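Local structure of bacteriocin immunity protein (Pseudomonas aeruginosa, 6W0V) at residues A10-L15 with Y35-A40; L19-F24 with D59-V64; A41-G46 with K69-A74. The protein probably protects the producing Pseudomonas aeruginosa cell from its own pyocin S8 by binding the bacteriocin's DNase domain. The protein carries 1 engineered substitution. One frame throughout, in Å; residues are numbered along the deposited sequence.

Contact 1: residues A10-L15 with Y35-A40; sequences AEFFSL and YAIVNA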
ATOM      1  N   ALA B  10     -22.097   9.310   7.671  1.00 24.53           N
ATOM      2  CA  ALA B  10     -21.564  10.268   6.674  1.00 25.72           C
ATOM      3  C   ALA B  10     -20.110  10.580   7.042  1.00 26.57           C
ATOM      4  O   ALA B  10     -19.247  10.584   6.143  1.00 26.47           O
ATOM      5  CB  ALA B  10     -22.419  11.507   6.629  1.00 27.36           C
ATOM      6  N   GLU B  11     -19.866  10.794   8.337  1.00 26.34           N
ATOM      7  CA  GLU B  11     -18.542  11.128   8.919  1.00 26.66           C
ATOM      8  C   GLU B  11     -17.571  10.000   8.578  1.00 23.71           C
ATOM      9  O   GLU B  11     -16.496  10.261   8.024  1.00 25.78           O
ATOM     10  CB  GLU B  11     -18.712  11.325  10.423  1.00 27.92           C
ATOM     11  CG  GLU B  11     -17.432  11.603  11.176  1.00 29.20           C
ATOM     12  CD  GLU B  11     -17.689  11.790  12.658  1.00 31.22           C
ATOM     13  OE1 GLU B  11     -16.757  12.207  13.369  1.00 35.56           O
ATOM     14  OE2 GLU B  11     -18.833  11.549  13.086  1.00 31.49           O
ATOM     15  N   PHE B  12     -17.971   8.771   8.867  1.00 22.67           N
ATOM     16  CA  PHE B  12     -17.142   7.577   8.620  1.00 20.49           C
ATOM     17  C   PHE B  12     -16.968   7.370   7.117  1.00 19.08           C
ATOM     18  O   PHE B  12     -15.866   7.053   6.635  1.00 21.39           O
ATOM     19  CB  PHE B  12     -17.808   6.368   9.252  1.00 18.81           C
ATOM     20  CG  PHE B  12     -16.842   5.242   9.440  1.00 17.09           C
ATOM     21  CD1 PHE B  12     -15.868   5.314  10.419  1.00 16.97           C
ATOM     22  CD2 PHE B  12     -16.876   4.148   8.599  1.00 16.61           C
ATOM     23  CE1 PHE B  12     -14.990   4.263  10.594  1.00 17.09           C
ATOM     24  CE2 PHE B  12     -15.993   3.101   8.777  1.00 17.04           C
ATOM     25  CZ  PHE B  12     -15.038   3.172   9.764  1.00 16.71           C
ATOM     26  N   PHE B  13     -18.056   7.547   6.377  1.00 21.95           N
ATOM     27  CA  PHE B  13     -18.062   7.370   4.910  1.00 21.35           C
ATOM     28  C   PHE B  13     -17.071   8.351   4.284  1.00 22.35           C
ATOM     29  O   PHE B  13     -16.368   7.984   3.328  1.00 22.41           O
ATOM     30  CB  PHE B  13     -19.457   7.587   4.337  1.00 22.64           C
ATOM     31  CG  PHE B  13     -19.451   7.478   2.839  1.00 23.46           C
ATOM     32  CD1 PHE B  13     -19.255   6.251   2.232  1.00 23.92           C
ATOM     33  CD2 PHE B  13     -19.566   8.607   2.044  1.00 26.83           C
ATOM     34  CE1 PHE B  13     -19.217   6.148   0.852  1.00 23.78           C
ATOM     35  CE2 PHE B  13     -19.526   8.500   0.663  1.00 27.87           C
ATOM     36  CZ  PHE B  13     -19.352   7.271   0.071  1.00 26.91           C
ATOM     37  N   SER B  14     -17.040   9.571   4.815  1.00 24.04           N
ATOM     38  CA  SER B  14     -16.101  10.640   4.398  1.00 25.70           C
ATOM     39  C   SER B  14     -14.670  10.120   4.527  1.00 25.91           C
ATOM     40  O   SER B  14     -13.913  10.291   3.557  1.00 25.29           O
ATOM     41  CB  SER B  14     -16.306  11.881   5.202  1.00 29.68           C
ATOM     42  OG  SER B  14     -15.541  12.953   4.676  1.00 34.82           O
ATOM     43  N   LEU B  15     -14.328   9.498   5.665  1.00 24.34           N
ATOM     44  CA  LEU B  15     -12.975   8.921   5.894  1.00 23.09           C
ATOM     45  C   LEU B  15     -12.670   7.941   4.770  1.00 19.55           C
ATOM     46  O   LEU B  15     -11.595   8.033   4.161  1.00 20.85           O
ATOM     47  CB  LEU B  15     -12.893   8.171   7.224  1.00 24.63           C
ATOM     48  CG  LEU B  15     -12.781   9.016   8.485  1.00 25.34           C
ATOM     49  CD1 LEU B  15     -12.801   8.110   9.704  1.00 23.46           C
ATOM     50  CD2 LEU B  15     -11.521   9.869   8.460  1.00 24.91           C
ATOM     51  N   TYR B  35      -6.393   3.748   9.439  1.00 13.15           N
ATOM     52  CA  TYR B  35      -6.513   3.109  10.764  1.00 14.72           C
ATOM     53  C   TYR B  35      -7.704   3.668  11.518  1.00 14.72           C
ATOM     54  O   TYR B  35      -8.257   2.911  12.308  1.00 15.21           O
ATOM     55  CB  TYR B  35      -5.188   3.161  11.507  1.00 16.45           C
ATOM     56  CG  TYR B  35      -4.369   2.044  10.943  1.00 19.38           C
ATOM     57  CD1 TYR B  35      -4.638   0.738  11.317  1.00 21.48           C
ATOM     58  CD2 TYR B  35      -3.522   2.259   9.880  1.00 17.94           C
ATOM     59  CE1 TYR B  35      -3.969  -0.324  10.736  1.00 22.59           C
ATOM     60  CE2 TYR B  35      -2.830   1.212   9.298  1.00 17.65           C
ATOM     61  CZ  TYR B  35      -3.051  -0.083   9.729  1.00 21.52           C
ATOM     62  OH  TYR B  35      -2.394  -1.136   9.162  1.00 23.89           O
ATOM     63  N   ALA B  36      -8.092   4.911  11.267  1.00 15.79           N
ATOM     64  CA  ALA B  36      -9.324   5.449  11.874  1.00 15.46           C
ATOM     65  C   ALA B  36     -10.438   4.510  11.427  1.00 15.10           C
ATOM     66  O   ALA B  36     -11.263   4.092  12.259  1.00 16.20           O
ATOM     67  CB  ALA B  36      -9.579   6.874  11.469  1.00 16.70           C
ATOM     68  N   ILE B  37     -10.414   4.142  10.153  1.00 13.02           N
ATOM     69  CA  ILE B  37     -11.473   3.281   9.566  1.00 13.99           C
ATOM     70  C   ILE B  37     -11.322   1.877  10.130  1.00 13.80           C
ATOM     71  O   ILE B  37     -12.288   1.326  10.654  1.00 15.50           O
ATOM     72  CB  ILE B  37     -11.392   3.262   8.040  1.00 14.66           C
ATOM     73  CG1 ILE B  37     -11.678   4.651   7.479  1.00 14.77           C
ATOM     74  CG2 ILE B  37     -12.321   2.196   7.476  1.00 15.07           C
ATOM     75  CD1 ILE B  37     -11.214   4.832   6.089  1.00 15.71           C
ATOM     76  N   VAL B  38     -10.159   1.284   9.948  1.00 13.86           N
ATOM     77  CA  VAL B  38      -9.963  -0.159  10.212  1.00 15.60           C
ATOM     78  C   VAL B  38     -10.067  -0.414  11.713  1.00 14.65           C
ATOM     79  O   VAL B  38     -10.666  -1.412  12.092  1.00 15.70           O
ATOM     80  CB  VAL B  38      -8.634  -0.621   9.600  1.00 18.23           C
ATOM     81  CG1 VAL B  38      -8.142  -1.931  10.184  1.00 19.00           C
ATOM     82  CG2 VAL B  38      -8.773  -0.695   8.090  1.00 18.16           C
ATOM     83  N   ASN B  39      -9.513   0.457  12.546  1.00 14.03           N
ATOM     84  CA  ASN B  39      -9.550   0.234  14.010  1.00 16.03           C
ATOM     85  C   ASN B  39     -11.005   0.303  14.469  1.00 16.11           C
ATOM     86  O   ASN B  39     -11.415  -0.538  15.280  1.00 19.82           O
ATOM     87  CB  ASN B  39      -8.661   1.211  14.769  1.00 15.80           C
ATOM     88  CG  ASN B  39      -7.200   0.975  14.470  1.00 17.41           C
ATOM     89  OD1 ASN B  39      -6.840  -0.096  13.992  1.00 20.34           O
ATOM     90  ND2 ASN B  39      -6.373   1.963  14.760  1.00 20.61           N
ATOM     91  N   ALA B  40     -11.756   1.258  13.936  1.00 15.31           N
ATOM     92  CA  ALA B  40     -13.192   1.420  14.261  1.00 14.79           C
ATOM     93  C   ALA B  40     -13.943   0.199  13.743  1.00 14.90           C
ATOM     94  O   ALA B  40     -14.795  -0.323  14.469  1.00 15.76           O
ATOM     95  CB  ALA B  40     -13.728   2.679  13.647  1.00 15.64           C
TER
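The ring of F12 is the flat group that carries this contact, and its CZ and CE1 do the touching, largely at the edge. The backbone oxygen of I37 lies in the plane of the ring at that edge, 3.4 Å from F12 CZ. The oxygen of A36 sits near the same plane, by CE1. The methyl of A40 comes in obliquely, with its CB 3.7 Å from F12 CE1. Beyond the two segments, H7 meets F12 with the rings edge-to-face, and the ring of F80 also meets it. These segments belong to helix 9-21 and helix 27-41, two helices of the small four-helix fold of colicin-type immunity proteins. Their local axes approach to 10.0 Å, and their N-to-C directions differ by 124°, so the two segments run roughly against each other but well off antiparallel.

CG of F12 is anti to its backbone N (chi1 -161°), and the ring reaches across although its CB does not aim straight at helix 27-41. The ring tip, CZ, abuts the backbone of I37 edge-on and touches its CG2 branch, with F12 CZ 3.7 Å from I37 CG2. L15 covers the next part of the interface. Its CB points toward the other helix and packs against I37 CG1. One of its methyls, CD1, ends 3.9 Å from the CB of A36. No hydrogen bond joins the segments, and carbon packing dominates. I68 of helix 61-74 touches both F12 and I37, so a third helix joins this core. The far end of I37 turns to the backbone of helix 9-21, where its CD1 lies 3.7 Å from the carbonyl carbon of L15.

Contact 2: residues L19-F24 with D59-V64; sequences LFNRSF and DSPEGV
F20 leaves the last turn of helix 9-21 with its CB directed at the start of helix 61-74. Its CG is anti to the carbonyl carbon (chi1 -70°), and P61 CD is the nearest atom of 59-64 to it. CD1 has the same neighbour, with P61 CD 3.6 Å from F20 CD1. The proline thus lies over one ring face in a CH-pi contact, P61 CD being 3.7 Å from the centroid of the F20 ring. On the other flank, CD2 meets P61 CD and S60 CA. Further out, CE1 reaches the backbone N of P61, while CE2 meets S60 CA and the carboxylate oxygen D59 OD1. At the tip, the S60-P61 peptide lies over the same face, with S60 C 3.3 Å from F20 CZ. At the edge, V64 CG2 lies in the ring plane, 3.8 Å from F20 CZ.

S60 is the N-cap of helix 61-74. Its OG accepts from G63 N over 3.1 Å and also bonds to E58. D59 OD2 bonds to the backbone N of K68 of the pyocin S8 chain, and T69 of that chain packs on F20, so the contact borders the toxin interface. Across the segments there is no hydrogen bond: the ring meets backbone, proline and valine by dispersion, and D59 OD1 at its edge may add a weak electrostatic attraction.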
ATOM      1  N   LEU B  19      -9.810   7.872   1.075  1.00 18.14           N
ATOM      2  CA  LEU B  19      -8.835   6.879   0.562  1.00 18.98           C
ATOM      3  C   LEU B  19      -8.993   6.706  -0.947  1.00 17.93           C
ATOM      4  O   LEU B  19      -7.993   6.440  -1.608  1.00 19.84           O
ATOM      5  CB  LEU B  19      -8.996   5.561   1.308  1.00 17.36           C
ATOM      6  CG  LEU B  19      -8.753   5.652   2.809  1.00 16.57           C
ATOM      7  CD1 LEU B  19      -8.936   4.301   3.461  1.00 16.32           C
ATOM      8  CD2 LEU B  19      -7.361   6.203   3.097  1.00 17.27           C
ATOM      9  N   PHE B  20     -10.201   6.835  -1.484  1.00 18.84           N
ATOM     10  CA  PHE B  20     -10.436   6.672  -2.938  1.00 20.32           C
ATOM     11  C   PHE B  20     -10.149   7.977  -3.668  1.00 22.00           C
ATOM     12  O   PHE B  20      -9.729   7.910  -4.827  1.00 23.05           O
ATOM     13  CB  PHE B  20     -11.871   6.238  -3.203  1.00 20.21           C
ATOM     14  CG  PHE B  20     -12.146   4.832  -2.754  1.00 19.08           C
ATOM     15  CD1 PHE B  20     -12.430   4.558  -1.425  1.00 16.73           C
ATOM     16  CD2 PHE B  20     -12.109   3.784  -3.655  1.00 19.19           C
ATOM     17  CE1 PHE B  20     -12.667   3.262  -1.010  1.00 16.98           C
ATOM     18  CE2 PHE B  20     -12.357   2.489  -3.236  1.00 18.34           C
ATOM     19  CZ  PHE B  20     -12.644   2.232  -1.920  1.00 18.34           C
ATOM     20  N   ASN B  21     -10.397   9.114  -3.012  1.00 24.06           N
ATOM     21  CA  ASN B  21     -10.611  10.407  -3.710  1.00 27.62           C
ATOM     22  C   ASN B  21      -9.577  11.464  -3.316  1.00 28.02           C
ATOM     23  O   ASN B  21      -9.398  12.396  -4.114  1.00 33.99           O
ATOM     24  CB  ASN B  21     -12.036  10.894  -3.466  1.00 28.50           C
ATOM     25  CG  ASN B  21     -13.038   9.887  -3.983  1.00 30.49           C
ATOM     26  OD1 ASN B  21     -12.909   9.414  -5.109  1.00 33.43           O
ATOM     27  ND2 ASN B  21     -14.008   9.526  -3.162  1.00 32.68           N
ATOM     28  N   ARG B  22      -8.958  11.358  -2.138  1.00 25.45           N
ATOM     29  CA  ARG B  22      -8.064  12.409  -1.586  1.00 26.48           C
ATOM     30  C   ARG B  22      -6.623  12.027  -1.918  1.00 24.18           C
ATOM     31  O   ARG B  22      -6.304  10.826  -1.910  1.00 23.47           O
ATOM     32  CB  ARG B  22      -8.254  12.591  -0.075  1.00 30.42           C
ATOM     33  CG  ARG B  22      -7.066  13.197   0.661  1.00 32.98           C
ATOM     34  CD  ARG B  22      -7.377  13.403   2.134  1.00 35.03           C
ATOM     35  NE  ARG B  22      -6.365  14.192   2.829  1.00 36.16           N
ATOM     36  CZ  ARG B  22      -6.297  14.371   4.150  1.00 36.41           C
ATOM     37  NH1 ARG B  22      -7.169  13.801   4.967  1.00 35.42           N
ATOM     38  NH2 ARG B  22      -5.334  15.123   4.655  1.00 38.01           N
ATOM     39  N   SER B  23      -5.790  13.021  -2.199  1.00 22.16           N
ATOM     40  CA  SER B  23      -4.324  12.837  -2.277  1.00 22.05           C
ATOM     41  C   SER B  23      -3.722  13.113  -0.901  1.00 23.32           C
ATOM     42  O   SER B  23      -3.864  14.242  -0.379  1.00 30.29           O
ATOM     43  CB  SER B  23      -3.707  13.674  -3.347  1.00 24.40           C
ATOM     44  OG  SER B  23      -3.936  13.072  -4.606  1.00 24.31           O
ATOM     45  N   PHE B  24      -3.078  12.107  -0.338  1.00 16.84           N
ATOM     46  CA  PHE B  24      -2.397  12.222   0.965  1.00 16.05           C
ATOM     47  C   PHE B  24      -0.971  12.676   0.715  1.00 16.78           C
ATOM     48  O   PHE B  24      -0.340  12.170  -0.222  1.00 17.69           O
ATOM     49  CB  PHE B  24      -2.474  10.899   1.706  1.00 15.55           C
ATOM     50  CG  PHE B  24      -3.875  10.612   2.150  1.00 16.27           C
ATOM     51  CD1 PHE B  24      -4.348  11.174   3.318  1.00 16.79           C
ATOM     52  CD2 PHE B  24      -4.721   9.847   1.370  1.00 17.32           C
ATOM     53  CE1 PHE B  24      -5.638  10.921   3.740  1.00 17.45           C
ATOM     54  CE2 PHE B  24      -6.015   9.602   1.793  1.00 19.38           C
ATOM     55  CZ  PHE B  24      -6.468  10.149   2.969  1.00 19.45           C
ATOM     56  N   ASP B  59     -15.404  -2.141  -5.204  1.00 20.07           N
ATOM     57  CA  ASP B  59     -14.192  -1.384  -4.855  1.00 19.75           C
ATOM     58  C   ASP B  59     -14.569   0.097  -4.823  1.00 19.29           C
ATOM     59  O   ASP B  59     -14.348   0.780  -5.820  1.00 21.25           O
ATOM     60  CB  ASP B  59     -13.106  -1.723  -5.859  1.00 18.59           C
ATOM     61  CG  ASP B  59     -11.788  -1.139  -5.437  1.00 18.33           C
ATOM     62  OD1 ASP B  59     -11.721  -0.650  -4.293  1.00 17.50           O
ATOM     63  OD2 ASP B  59     -10.889  -1.181  -6.255  1.00 20.34           O
ATOM     64  N   SER B  60     -15.187   0.552  -3.736  1.00 18.17           N
ATOM     65  CA  SER B  60     -15.692   1.944  -3.601  1.00 20.20           C
ATOM     66  C   SER B  60     -15.890   2.295  -2.133  1.00 19.12           C
ATOM     67  O   SER B  60     -15.893   1.394  -1.302  1.00 18.49           O
ATOM     68  CB  SER B  60     -16.961   2.114  -4.387  1.00 20.26           C
ATOM     69  OG  SER B  60     -17.984   1.282  -3.872  1.00 24.21           O
ATOM     70  N   PRO B  61     -16.006   3.598  -1.769  1.00 20.22           N
ATOM     71  CA  PRO B  61     -16.233   4.009  -0.387  1.00 19.85           C
ATOM     72  C   PRO B  61     -17.540   3.344   0.060  1.00 17.58           C
ATOM     73  O   PRO B  61     -17.595   2.840   1.146  1.00 17.67           O
ATOM     74  CB  PRO B  61     -16.200   5.555  -0.391  1.00 22.61           C
ATOM     75  CG  PRO B  61     -16.293   5.950  -1.856  1.00 23.95           C
ATOM     76  CD  PRO B  61     -15.827   4.752  -2.660  1.00 21.79           C
ATOM     77  N   GLU B  62     -18.502   3.228  -0.848  1.00 18.94           N
ATOM     78  CA  GLU B  62     -19.802   2.599  -0.515  1.00 18.01           C
ATOM     79  C   GLU B  62     -19.597   1.116  -0.207  1.00 18.16           C
ATOM     80  O   GLU B  62     -20.180   0.647   0.764  1.00 18.19           O
ATOM     81  CB  GLU B  62     -20.807   2.784  -1.645  1.00 19.37           C
ATOM     82  CG  GLU B  62     -21.174   4.232  -1.846  1.00 22.08           C
ATOM     83  CD  GLU B  62     -20.251   5.007  -2.762  1.00 24.05           C
ATOM     84  OE1 GLU B  62     -20.505   6.208  -2.948  1.00 27.90           O
ATOM     85  OE2 GLU B  62     -19.289   4.404  -3.288  1.00 24.31           O
ATOM     86  N   GLY B  63     -18.787   0.411  -1.007  1.00 17.20           N
ATOM     87  CA  GLY B  63     -18.511  -1.021  -0.796  1.00 17.35           C
ATOM     88  C   GLY B  63     -17.817  -1.212   0.528  1.00 16.29           C
ATOM     89  O   GLY B  63     -18.166  -2.082   1.297  1.00 16.18           O
ATOM     90  N   VAL B  64     -16.820  -0.386   0.793  1.00 16.24           N
ATOM     91  CA  VAL B  64     -16.086  -0.499   2.077  1.00 15.44           C
ATOM     92  C   VAL B  64     -17.084  -0.285   3.208  1.00 15.18           C
ATOM     93  O   VAL B  64     -17.084  -1.060   4.152  1.00 15.81           O
ATOM     94  CB  VAL B  64     -14.953   0.524   2.175  1.00 15.86           C
ATOM     95  CG1 VAL B  64     -14.347   0.510   3.569  1.00 17.01           C
ATOM     96  CG2 VAL B  64     -13.898   0.304   1.101  1.00 15.95           C
TER

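Contact 3: residues A41-G46 with K69-A74; sequences AQHPDG and KEWRAA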
ATOM      1  N   ALA B  41     -13.665  -0.212  12.511  1.00 13.73           N
ATOM      2  CA  ALA B  41     -14.496  -1.216  11.811  1.00 13.39           C
ATOM      3  C   ALA B  41     -14.528  -2.513  12.617  1.00 12.37           C
ATOM      4  O   ALA B  41     -15.573  -3.152  12.654  1.00 13.28           O
ATOM      5  CB  ALA B  41     -13.992  -1.468  10.427  1.00 14.23           C
ATOM      6  N   GLN B  42     -13.398  -2.912  13.193  1.00 13.55           N
ATOM      7  CA  GLN B  42     -13.224  -4.221  13.858  1.00 14.06           C
ATOM      8  C   GLN B  42     -13.575  -5.334  12.889  1.00 13.68           C
ATOM      9  O   GLN B  42     -14.054  -6.392  13.322  1.00 17.03           O
ATOM     10  CB  GLN B  42     -14.085  -4.326  15.102  1.00 14.12           C
ATOM     11  CG  GLN B  42     -13.724  -3.301  16.145  1.00 15.01           C
ATOM     12  CD  GLN B  42     -14.744  -3.379  17.240  1.00 15.41           C
ATOM     13  OE1 GLN B  42     -15.813  -2.808  17.119  1.00 16.45           O
ATOM     14  NE2 GLN B  42     -14.436  -4.131  18.279  1.00 16.60           N
ATOM     15  N   HIS B  43     -13.340  -5.091  11.613  1.00 14.04           N
ATOM     16  CA  HIS B  43     -13.527  -6.131  10.591  1.00 14.31           C
ATOM     17  C   HIS B  43     -12.341  -7.066  10.698  1.00 13.87           C
ATOM     18  O   HIS B  43     -11.209  -6.599  10.752  1.00 14.29           O
ATOM     19  CB  HIS B  43     -13.645  -5.528   9.211  1.00 14.81           C
ATOM     20  CG  HIS B  43     -14.203  -6.514   8.266  1.00 14.67           C
ATOM     21  ND1 HIS B  43     -13.526  -7.646   7.899  1.00 15.81           N
ATOM     22  CD2 HIS B  43     -15.422  -6.588   7.700  1.00 15.74           C
ATOM     23  CE1 HIS B  43     -14.283  -8.358   7.091  1.00 17.56           C
ATOM     24  NE2 HIS B  43     -15.458  -7.725   6.955  1.00 18.61           N
ATOM     25  N   PRO B  44     -12.551  -8.393  10.730  1.00 14.96           N
ATOM     26  CA  PRO B  44     -11.444  -9.336  10.824  1.00 16.08           C
ATOM     27  C   PRO B  44     -10.439  -9.180   9.678  1.00 16.55           C
ATOM     28  O   PRO B  44      -9.312  -9.545   9.851  1.00 19.05           O
ATOM     29  CB  PRO B  44     -12.087 -10.725  10.757  1.00 17.38           C
ATOM     30  CG  PRO B  44     -13.507 -10.470  10.299  1.00 19.67           C
ATOM     31  CD  PRO B  44     -13.856  -9.059  10.720  1.00 16.11           C
ATOM     32  N   ASP B  45     -10.878  -8.645   8.544  1.00 15.77           N
ATOM     33  CA  ASP B  45     -10.046  -8.544   7.321  1.00 16.01           C
ATOM     34  C   ASP B  45      -9.272  -7.233   7.364  1.00 14.91           C
ATOM     35  O   ASP B  45      -8.428  -7.023   6.484  1.00 13.88           O
ATOM     36  CB  ASP B  45     -10.893  -8.711   6.065  1.00 18.25           C
ATOM     37  CG  ASP B  45     -11.439 -10.118   5.941  1.00 20.46           C
ATOM     38  OD1 ASP B  45     -10.867 -11.031   6.586  1.00 24.32           O
ATOM     39  OD2 ASP B  45     -12.408 -10.296   5.199  1.00 24.74           O
ATOM     40  N   GLY B  46      -9.513  -6.412   8.380  1.00 15.17           N
ATOM     41  CA  GLY B  46      -8.731  -5.184   8.588  1.00 14.55           C
ATOM     42  C   GLY B  46      -8.635  -4.385   7.303  1.00 13.55           C
ATOM     43  O   GLY B  46      -9.637  -4.160   6.626  1.00 14.33           O
ATOM     44  N   LYS B  69     -20.302  -2.174   7.646  1.00 14.21           N
ATOM     45  CA  LYS B  69     -21.627  -2.159   8.287  1.00 13.74           C
ATOM     46  C   LYS B  69     -22.182  -3.573   8.335  1.00 13.66           C
ATOM     47  O   LYS B  69     -22.735  -3.946   9.360  1.00 14.59           O
ATOM     48  CB  LYS B  69     -22.539  -1.250   7.490  1.00 14.85           C
ATOM     49  CG  LYS B  69     -22.268   0.218   7.713  1.00 16.28           C
ATOM     50  CD  LYS B  69     -23.026   1.073   6.762  1.00 16.40           C
ATOM     51  CE  LYS B  69     -24.521   0.887   6.867  1.00 17.52           C
ATOM     52  NZ  LYS B  69     -25.162   1.759   5.870  1.00 20.02           N
ATOM     53  N   GLU B  70     -22.064  -4.310   7.243  1.00 14.69           N
ATOM     54  CA  GLU B  70     -22.682  -5.650   7.183  1.00 16.22           C
ATOM     55  C   GLU B  70     -22.009  -6.526   8.217  1.00 14.89           C
ATOM     56  O   GLU B  70     -22.681  -7.265   8.930  1.00 17.75           O
ATOM     57  CB  GLU B  70     -22.543  -6.289   5.819  1.00 17.13           C
ATOM     58  CG  GLU B  70     -23.489  -5.688   4.831  1.00 17.68           C
ATOM     59  CD  GLU B  70     -23.567  -6.502   3.564  1.00 20.23           C
ATOM     60  OE1 GLU B  70     -22.641  -7.292   3.310  1.00 23.98           O
ATOM     61  OE2 GLU B  70     -24.546  -6.345   2.854  1.00 23.11           O
ATOM     62  N   TRP B  71     -20.695  -6.447   8.285  1.00 14.73           N
ATOM     63  CA  TRP B  71     -19.976  -7.330   9.204  1.00 15.52           C
ATOM     64  C   TRP B  71     -20.375  -7.003  10.639  1.00 14.36           C
ATOM     65  O   TRP B  71     -20.679  -7.916  11.424  1.00 14.83           O
ATOM     66  CB  TRP B  71     -18.479  -7.197   8.974  1.00 16.91           C
ATOM     67  CG  TRP B  71     -17.870  -8.345   9.680  1.00 20.52           C
ATOM     68  CD1 TRP B  71     -17.820  -9.639   9.259  1.00 22.05           C
ATOM     69  CD2 TRP B  71     -17.450  -8.335  11.039  1.00 21.88           C
ATOM     70  NE1 TRP B  71     -17.310 -10.430  10.245  1.00 24.02           N
ATOM     71  CE2 TRP B  71     -17.075  -9.657  11.349  1.00 22.93           C
ATOM     72  CE3 TRP B  71     -17.310  -7.328  11.996  1.00 22.84           C
ATOM     73  CZ2 TRP B  71     -16.590 -10.007  12.600  1.00 26.16           C
ATOM     74  CZ3 TRP B  71     -16.806  -7.677  13.227  1.00 24.95           C
ATOM     75  CH2 TRP B  71     -16.456  -8.994  13.518  1.00 27.88           C
ATOM     76  N   ARG B  72     -20.399  -5.723  10.972  1.00 13.51           N
ATOM     77  CA  ARG B  72     -20.723  -5.284  12.345  1.00 13.75           C
ATOM     78  C   ARG B  72     -22.164  -5.659  12.654  1.00 13.46           C
ATOM     79  O   ARG B  72     -22.397  -6.216  13.722  1.00 14.23           O
ATOM     80  CB  ARG B  72     -20.517  -3.783  12.454  1.00 13.51           C
ATOM     81  CG  ARG B  72     -19.042  -3.443  12.356  1.00 13.94           C
ATOM     82  CD  ARG B  72     -18.801  -1.974  12.488  1.00 14.42           C
ATOM     83  NE  ARG B  72     -19.161  -1.574  13.824  1.00 13.94           N
ATOM     84  CZ  ARG B  72     -18.434  -1.760  14.913  1.00 13.62           C
ATOM     85  NH1 ARG B  72     -17.228  -2.301  14.834  1.00 13.32           N
ATOM     86  NH2 ARG B  72     -18.903  -1.350  16.080  1.00 14.00           N
ATOM     87  N   ALA B  73     -23.062  -5.381  11.717  1.00 13.35           N
ATOM     88  CA  ALA B  73     -24.499  -5.630  11.937  1.00 13.57           C
ATOM     89  C   ALA B  73     -24.723  -7.127  12.134  1.00 13.76           C
ATOM     90  O   ALA B  73     -25.630  -7.470  12.882  1.00 15.37           O
ATOM     91  CB  ALA B  73     -25.300  -5.076  10.803  1.00 14.55           C
ATOM     92  N   ALA B  74     -23.949  -7.988  11.474  1.00 14.74           N
ATOM     93  CA  ALA B  74     -24.138  -9.456  11.528  1.00 16.07           C
ATOM     94  C   ALA B  74     -23.421 -10.036  12.749  1.00 15.49           C
ATOM     95  O   ALA B  74     -23.667 -11.197  13.084  1.00 18.20           O
ATOM     96  CB  ALA B  74     -23.638 -10.093  10.261  1.00 17.75           C
TER
HETATM   97  O   HOH W   1     -17.630  -1.680  18.467  1.00 18.32           O
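R72 starts with CG anti to its carbonyl carbon, then bends at chi3 (66°), which brings its guanidinium to the end of helix 27-41. Q42 has the same first torsion and an extended chain; the two side chains cross at about a right angle, while the amide and guanidinium planes are 34° apart. With CG anti to the backbone N in both, W71 and H43 bring their rings together obliquely, planes 48° apart.

R72 NH1 donates two bonds. The one to Q42 OE1 is 2.7 Å long and nearly straight, and it uses a lone pair in the amide plane. The other runs 2.9 Å from R72 NH1 to the backbone O of A41, with the donor above the carbonyl plane. Both acceptors lie in the guanidinium plane, so the bonds fix its rotation. A water bridges Q42 OE1, to which it donates, and R72 NH2, which also bonds to P78 O.

Q42 is the first residue past helix 27-41 and has positive phi. Through A41 O, the arginine of helix 61-74 holds the C-terminal end of helix 27-41, where its positive charge would probably be favoured. The chain then enters a type I beta turn, H43 to G46, in which D45 N donates to H43 ND1 within the imidazole plane.

P44 CD stands over the centre of the six-membered ring of W71, 3.5 Å from the centroid, as a CH-pi contact. The imidazole reaches the root of the tryptophan, with H43 CD2 3.4 Å from W71 CB. P44 O bonds to K84 NZ of the pyocin S8 chain.

The centre of contact 1 lies about 5 Å from that of the chain, and contacts 2 and 3 flank it, their centres about 11 Å and 12 Å from its own. Contact 2 shares helix 9-21 with contact 1, and F13 CE1 lies 3.3 Å from P61 CB where they meet. A40 O lies 3.2 Å from R72 NH1, where contacts 1 and 3 touch. Contacts 2 and 3 both use helix 61-74 but do not touch; their centres are about 17 Å apart, on opposite sides of the chain's centre. Y35 packs on F81, D59 OD2 bonds to K68 N and P44 O to K84 NZ, all three partners being residues of the pyocin S8 chain.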